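Local coordinates for nodulation fucosyltransferase NodZ (Bradyrhizobium sp., PDB 2HHC), which belongs to the NodZ family of fucosyltransferases, glycosyltransferases of the two-domain GT-B structural class, at residues Asp230-Ser233 and Gly234-Asp238; Leu196-His199 and Gln200-Ala204. All coordinates share one frame; numbering follows the deposited sequence.

Interactions 1 and 2 are one-turn contacts on two helices that pack against each other, and their centres lie about 12 Å apart. Interaction 2 comes first along the chain, in helix 192-209; interaction 1 is formed at the end of helix 226-235. Residues of the two contacts meet between the helices. Val-232 CG2 lies 4.0 Å from Leu-198 CD1, Leu-235 CD1 lies 3.7 Å from Cys-202 SG, and Phe-236 CZ reaches to 3.7 Å from Cys-202 O. Both sit far from the middle of the chain, about 27 and 24 Å from its centre, in the half of the molecule built round strands 170-176, 217-223 and 279-283.

Interaction 1: Asp230-Ser233 and Gly234-Asp238; sequences DQVS and GLFPD
Val-232 and Phe-236, one turn apart where helix 226-235 runs out, carry the side-chain part of this contact. The two side chains cross obliquely, and CG1 of Val-232 meets the ring at CD2 of Phe-236 across 4.2 Å. That branch is anti to the backbone N (chi1 172°), while CG2 takes the position anti to the carbonyl carbon, beside the backbone N. The Phe-236 ring also turns an edge to the backbone: its CD2 stands 3.7 Å from Val-232 O, which lies near the ring plane. Leu-235 folds back along the preceding turn, with CG 3.3 Å from Gln-231 O and CD1 close to the same carbonyl.

In the backbone, the helical bonding weakens. Gly-234 N still donates to Asp-230 O at 3.1 Å, and weakly to Gln-231 O. Val-232 O then takes Leu-235 N at 3.0 Å, the donor standing well above the carbonyl plane, and a weak second bond from Phe-236 N. In one of its two conformers Ser-233 OG bonds Leu-229 O, so this link is less certain. Val-232 further packs on Leu-221 and Phe-236 on Ile-205, so Val-232 is held on strand 217-223 and Phe-236 on helix 192-209. The arrangement is the C-terminal end of a helix in a beta-alpha-beta unit, joining strand 217-223 to the parallel strand 239-240, as in the Rossmann-like domains of GT-B proteins.

Interaction 2: Leu196-His199 and Gln200-Ala204; sequences LALH and QVCMA
Leu-198 and Cys-202 lie one turn apart along the flank of helix 192-209 that meets helix 226-235. Their side chains make a modest apolar contact, 4.3 Å from Leu-198 CG to Cys-202 SG. Val-201, buried like Cys-202, presses CG2 to within 3.3 Å of Ala-197 O, the carbonyl that also accepts Val-201 N; with CG1 anti to the backbone N (chi1 170°), CG2 falls beside that N and is drawn back toward the preceding turn. Val-201 and Ala-197 both rest on Phe-283 of strand 279-283.

Regular backbone bonds bind the two segments throughout. Gln-200 N reaches Leu-196 O at 2.9 Å, and the three that follow, up to Met-203 N on His-199 O, keep the same i to i+4 spacing.

The looser side holds Leu-196 and the His-199 ring, both exposed. The extended Gln-200 chain, which packs on Phe-283 and Phe-303, runs back past the Leu-196 carbonyl and lays its amide against that leucine, NE2 standing 3.8 Å from Leu-196 CG. The His-199 ring is met by Met-203, which also touches Phe-303 and Leu-311 and is deposited in two conformers. In one of them, Met-203 CG sits over one face of the His-199 ring, 4.0 Å from the centroid and 18° off the normal, a CH-pi contact offset toward the rim. Because it depends on the conformer, this contact is less certain than the buried packing. The whole is a helix with one side packed on a mostly parallel sheet and another exposed, consistent with a Rossmann-like domain of the GT-B fold.

Interaction 1: Asp230-Ser233 and Gly234-Asp238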
loop_
_atom_site.group_PDB
_atom_site.type_symbol
_atom_site.label_atom_id
_atom_site.label_comp_id
_atom_site.label_asym_id
_atom_site.label_seq_id
_atom_site.Cartn_x
_atom_site.Cartn_y
_atom_site.Cartn_z
ATOM N N ASP A 230 -5.350 -23.102 -6.569
ATOM C CA ASP A 230 -5.910 -24.414 -6.976
ATOM C C ASP A 230 -6.694 -25.045 -5.843
ATOM O O ASP A 230 -7.782 -25.589 -6.085
ATOM C CB ASP A 230 -4.819 -25.356 -7.422
ATOM C CG ASP A 230 -4.156 -24.930 -8.727
ATOM O OD1 ASP A 230 -4.744 -24.064 -9.425
ATOM O OD2 ASP A 230 -3.037 -25.401 -8.999
ATOM N N GLN A 231 -6.157 -25.015 -4.630
ATOM C CA GLN A 231 -6.848 -25.654 -3.515
ATOM C C GLN A 231 -8.118 -24.933 -3.120
ATOM O O GLN A 231 -9.174 -25.549 -2.981
ATOM C CB GLN A 231 -5.911 -25.794 -2.309
ATOM C CG GLN A 231 -4.709 -26.713 -2.543
ATOM C CD GLN A 231 -3.480 -26.401 -1.654
ATOM O OE1 GLN A 231 -2.488 -27.127 -1.700
ATOM N NE2 GLN A 231 -3.556 -25.326 -0.862
ATOM N N VAL A 232 -8.028 -23.638 -2.907
ATOM C CA VAL A 232 -9.209 -22.868 -2.524
ATOM C C VAL A 232 -10.272 -22.947 -3.621
ATOM O O VAL A 232 -11.470 -23.175 -3.350
ATOM C CB VAL A 232 -8.865 -21.420 -2.193
ATOM C CG1 VAL A 232 -10.158 -20.607 -1.989
ATOM C CG2 VAL A 232 -7.944 -21.353 -0.987
ATOM N N SER A 233 -9.854 -22.923 -4.880
ATOM C CA SER A 233 -10.807 -23.030 -5.983
ATOM C C SER A 233 -11.507 -24.361 -5.985
ATOM O O SER A 233 -12.651 -24.505 -6.452
ATOM C CB SER A 233 -10.096 -22.794 -7.329
ATOM O OG SER A 233 -9.556 -21.469 -7.359
ATOM N N GLY A 234 -10.825 -25.440 -5.550
ATOM C CA GLY A 234 -11.409 -26.769 -5.535
ATOM C C GLY A 234 -12.244 -27.075 -4.301
ATOM O O GLY A 234 -12.910 -28.073 -4.271
ATOM N N LEU A 235 -12.193 -26.134 -3.326
ATOM C CA LEU A 235 -12.888 -26.302 -2.033
ATOM C C LEU A 235 -14.164 -25.471 -1.892
ATOM O O LEU A 235 -14.991 -25.776 -0.985
ATOM C CB LEU A 235 -11.934 -25.976 -0.859
ATOM C CG LEU A 235 -10.917 -27.112 -0.630
ATOM C CD1 LEU A 235 -9.735 -26.651 0.171
ATOM C CD2 LEU A 235 -11.540 -28.271 0.045
ATOM N N PHE A 236 -14.372 -24.487 -2.773
ATOM C CA PHE A 236 -15.533 -23.575 -2.700
ATOM C C PHE A 236 -16.015 -23.329 -4.077
ATOM O O PHE A 236 -15.215 -23.346 -5.019
ATOM C CB PHE A 236 -15.161 -22.256 -2.027
ATOM C CG PHE A 236 -14.732 -22.420 -0.608
ATOM C CD1 PHE A 236 -15.662 -22.484 0.425
ATOM C CD2 PHE A 236 -13.389 -22.591 -0.296
ATOM C CE1 PHE A 236 -15.245 -22.655 1.710
ATOM C CE2 PHE A 236 -12.958 -22.795 1.022
ATOM C CZ PHE A 236 -13.892 -22.822 2.032
ATOM N N PRO A 237 -17.322 -23.082 -4.227
ATOM C CA PRO A 237 -17.807 -22.681 -5.517
ATOM C C PRO A 237 -17.562 -21.205 -5.793
ATOM O O PRO A 237 -17.396 -20.369 -4.881
ATOM C CB PRO A 237 -19.313 -22.960 -5.412
ATOM C CG PRO A 237 -19.606 -22.662 -3.977
ATOM C CD PRO A 237 -18.376 -23.091 -3.203
ATOM N N ASP A 238 -17.521 -20.900 -7.075
ATOM C CA ASP A 238 -17.528 -19.506 -7.534
ATOM C C ASP A 238 -16.303 -18.723 -7.085
ATOM O O ASP A 238 -16.384 -17.547 -6.824
ATOM C CB ASP A 238 -18.856 -18.790 -7.156
ATOM C CG ASP A 238 -20.076 -19.516 -7.683
ATOM O OD1 ASP A 238 -20.122 -19.733 -8.920
ATOM O OD2 ASP A 238 -20.926 -19.944 -6.870
#

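Interaction 2: Leu196-His199 and Gln200-Ala204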
loop_
_atom_site.group_PDB
_atom_site.type_symbol
_atom_site.label_atom_id
_atom_site.label_comp_id
_atom_site.label_asym_id
_atom_site.label_seq_id
_atom_site.Cartn_x
_atom_site.Cartn_y
_atom_site.Cartn_z
ATOM N N LEU A 196 -2.235 -26.267 8.167
ATOM C CA LEU A 196 -2.944 -25.420 9.104
ATOM C C LEU A 196 -3.322 -24.083 8.455
ATOM O O LEU A 196 -4.443 -23.623 8.600
ATOM C CB LEU A 196 -2.117 -25.207 10.398
ATOM C CG LEU A 196 -2.784 -24.268 11.416
ATOM C CD1 LEU A 196 -4.031 -24.909 12.003
ATOM C CD2 LEU A 196 -1.817 -23.915 12.535
ATOM N N ALA A 197 -2.434 -23.457 7.699
ATOM C CA ALA A 197 -2.798 -22.176 7.098
ATOM C C ALA A 197 -3.926 -22.312 6.099
ATOM O O ALA A 197 -4.816 -21.463 6.026
ATOM C CB ALA A 197 -1.633 -21.523 6.428
ATOM N N LEU A 198 -3.873 -23.348 5.266
ATOM C CA LEU A 198 -4.967 -23.583 4.335
ATOM C C LEU A 198 -6.254 -23.849 5.086
ATOM O O LEU A 198 -7.286 -23.263 4.718
ATOM C CB LEU A 198 -4.690 -24.728 3.367
ATOM C CG LEU A 198 -5.808 -25.034 2.365
ATOM C CD1 LEU A 198 -5.989 -23.907 1.394
ATOM C CD2 LEU A 198 -5.560 -26.307 1.635
ATOM N N HIS A 199 -6.209 -24.666 6.132
ATOM C CA HIS A 199 -7.385 -24.877 6.967
ATOM C C HIS A 199 -7.962 -23.584 7.519
ATOM O O HIS A 199 -9.168 -23.384 7.486
ATOM C CB HIS A 199 -7.061 -25.804 8.125
ATOM C CG HIS A 199 -8.229 -26.086 9.013
ATOM N ND1 HIS A 199 -9.342 -26.768 8.577
ATOM C CD2 HIS A 199 -8.445 -25.820 10.324
ATOM C CE1 HIS A 199 -10.206 -26.887 9.572
ATOM N NE2 HIS A 199 -9.684 -26.323 10.646
ATOM N N GLN A 200 -7.089 -22.701 8.004
ATOM C CA GLN A 200 -7.517 -21.427 8.594
ATOM C C GLN A 200 -8.207 -20.544 7.580
ATOM O O GLN A 200 -9.240 -19.968 7.882
ATOM C CB GLN A 200 -6.308 -20.706 9.218
ATOM C CG GLN A 200 -5.836 -21.387 10.429
ATOM C CD GLN A 200 -4.664 -20.713 11.099
ATOM O OE1 GLN A 200 -3.914 -19.958 10.477
ATOM N NE2 GLN A 200 -4.518 -20.977 12.396
ATOM N N VAL A 201 -7.651 -20.442 6.379
ATOM C CA VAL A 201 -8.258 -19.746 5.294
ATOM C C VAL A 201 -9.621 -20.301 4.947
ATOM O O VAL A 201 -10.554 -19.567 4.695
ATOM C CB VAL A 201 -7.348 -19.779 4.018
ATOM C CG1 VAL A 201 -8.074 -19.257 2.807
ATOM C CG2 VAL A 201 -6.041 -18.955 4.282
ATOM N N CYS A 202 -9.726 -21.623 4.937
ATOM C CA CYS A 202 -11.020 -22.222 4.690
ATOM C C CYS A 202 -12.031 -21.866 5.760
ATOM O O CYS A 202 -13.185 -21.612 5.409
ATOM C CB CYS A 202 -10.951 -23.736 4.518
ATOM S SG CYS A 202 -10.018 -24.254 3.033
ATOM N N MET A 203 -11.626 -21.908 7.027
ATOM C CA MET A 203 -12.509 -21.501 8.126
ATOM C C MET A 203 -12.986 -20.056 7.962
ATOM O O MET A 203 -14.159 -19.749 8.210
ATOM C CB MET A 203 -11.766 -21.547 9.480
ATOM C CG MET A 203 -11.000 -22.811 9.832
ATOM S SD MET A 203 -10.418 -22.654 11.534
ATOM C CE MET A 203 -8.656 -22.740 11.528
ATOM N N ALA A 204 -12.082 -19.161 7.570
ATOM C CA ALA A 204 -12.439 -17.757 7.344
ATOM C C ALA A 204 -13.442 -17.643 6.209
ATOM O O ALA A 204 -14.400 -16.869 6.310
ATOM C CB ALA A 204 -11.210 -16.919 7.054
#